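PDB 1VDD: recombination protein recR from Deinococcus radiodurans, which acts in homologous recombinational DNA repair, binding DNA and assembling into a ring-shaped architecture that also carries zinc fingers and toprim domains. Local coordinates for the interface of chains A and B. Coordinates in Å, arbitrary orientation; residue numbers count along the deposited sequence, not the author numbering. Chains: chain A/B, Recombination protein recR.

The interface of chains A and B. Residues chain A 136, 165-167; chain B 193-197.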
# COMPACT_ATOMS: atom_id res chain seq x y z
N GLU A 136 38.40 8.12 16.01
CA GLU A 136 37.78 7.50 14.85
C GLU A 136 36.59 8.32 14.38
O GLU A 136 35.80 8.81 15.18
CB GLU A 136 37.32 6.07 15.17
CG GLU A 136 36.42 5.46 14.11
CD GLU A 136 36.06 4.00 14.38
OE1 GLU A 136 35.69 3.67 15.53
OE2 GLU A 136 36.14 3.19 13.44
N ILE A 165 39.18 6.83 9.78
CA ILE A 165 37.89 7.13 9.18
C ILE A 165 37.23 5.82 8.77
O ILE A 165 37.88 4.95 8.18
CB ILE A 165 38.03 8.02 7.94
CG1 ILE A 165 38.60 9.38 8.34
CG2 ILE A 165 36.68 8.20 7.28
CD1 ILE A 165 38.78 10.33 7.17
N SER A 166 35.95 5.68 9.08
CA SER A 166 35.22 4.49 8.73
C SER A 166 33.85 4.88 8.23
O SER A 166 33.36 5.97 8.51
CB SER A 166 35.08 3.58 9.96
OG SER A 166 34.46 4.25 11.05
N ARG A 167 33.24 3.98 7.47
CA ARG A 167 31.90 4.18 6.91
C ARG A 167 31.05 2.99 7.39
O ARG A 167 31.57 1.88 7.55
CB ARG A 167 31.98 4.18 5.39
CG ARG A 167 30.67 4.40 4.68
CD ARG A 167 30.23 5.84 4.75
NE ARG A 167 29.24 6.14 3.72
CZ ARG A 167 27.97 6.46 3.97
NH1 ARG A 167 27.52 6.53 5.22
NH2 ARG A 167 27.16 6.72 2.96
N ARG B 193 31.10 -1.69 10.47
CA ARG B 193 31.63 -0.58 9.69
C ARG B 193 33.06 -0.88 9.23
O ARG B 193 33.91 -1.29 10.01
CB ARG B 193 31.62 0.70 10.52
CG ARG B 193 32.74 0.75 11.55
CD ARG B 193 32.34 1.55 12.76
NE ARG B 193 33.36 1.45 13.79
CZ ARG B 193 33.11 1.30 15.08
NH1 ARG B 193 31.86 1.22 15.51
NH2 ARG B 193 34.12 1.23 15.95
N GLN B 194 33.30 -0.67 7.94
CA GLN B 194 34.62 -0.90 7.36
C GLN B 194 35.41 0.39 7.48
O GLN B 194 34.95 1.44 7.04
CB GLN B 194 34.47 -1.27 5.88
CG GLN B 194 33.05 -1.69 5.50
CD GLN B 194 32.67 -1.27 4.08
OE1 GLN B 194 33.28 -1.71 3.10
NE2 GLN B 194 31.65 -0.41 3.97
N THR B 195 36.59 0.34 8.10
CA THR B 195 37.38 1.56 8.19
C THR B 195 37.87 1.76 6.76
O THR B 195 38.03 0.79 6.03
CB THR B 195 38.57 1.43 9.17
OG1 THR B 195 39.49 0.45 8.68
CG2 THR B 195 38.09 1.03 10.57
N VAL B 196 38.08 3.02 6.37
CA VAL B 196 38.51 3.33 5.01
C VAL B 196 39.75 4.21 4.95
O VAL B 196 40.34 4.38 3.88
CB VAL B 196 37.39 4.06 4.25
CG1 VAL B 196 37.78 4.23 2.78
CG2 VAL B 196 36.10 3.28 4.40
N SER B 197 40.16 4.75 6.08
CA SER B 197 41.34 5.60 6.13
C SER B 197 42.06 5.47 7.47
O SER B 197 41.70 6.12 8.45
CB SER B 197 40.95 7.07 5.89
OG SER B 197 42.08 7.90 5.74
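Strand 194-197 of chain B pairs antiparallel with strand 164-167 of chain A, while B:Arg193, in the loop just before strand 194-197, reaches A:Glu136 at the start of strand 136-139. The C-terminal segment of one subunit thereby extends the sheet of its neighbour's toprim domain, and a two-fold twin repeats the exchange, which probably contributes to joining subunits in the RecR ring. Three bridges set the register: A:Ile165 with B:Ser197, A:Ser166 with B:Thr195, A:Arg167 with B:Gln194. The backbone N of A:Arg167 donates to O of B:Gln194 at 3.1 Å, and the N of A:Ile165 to O of B:Ser197 at 2.9 Å. The carbonyl O of A:Ile165 is gripped twice, by the N of B:Val196 at 2.7 Å and by the N of B:Ser197 at 3.1 Å: a beta-bulge in chain B, since the bridges skip B:Val196. A:Glu136 and B:Arg193 meet tip to tip as a salt bridge, guanidinium NH2 lying 2.9 Å from carboxylate OE1, a charge contact without a hydrogen bond. The two planes stand 79° apart, so this is no flat, two-pronged pairing; NE instead makes a long, bent hydrogen bond (138° at H) to OE2 from above the carboxylate plane at 3.3 Å. A:Glu136 CG lies anti to the backbone N (chi1 168°) and its chain is extended, carrying the carboxylate out to the arginine. An alanine in place of B:Arg193 would probably leave the carboxylate of A:Glu136 without its cross-chain charge partner and OE1 less firmly fixed. The aliphatic part of B:Arg193 runs past A:Ser166, with CG 4.0 Å from CB. On the same face of the carboxylate as NE, the A:Ser166 hydroxyl OG donates to A:Glu136 OE2 at 3.1 Å.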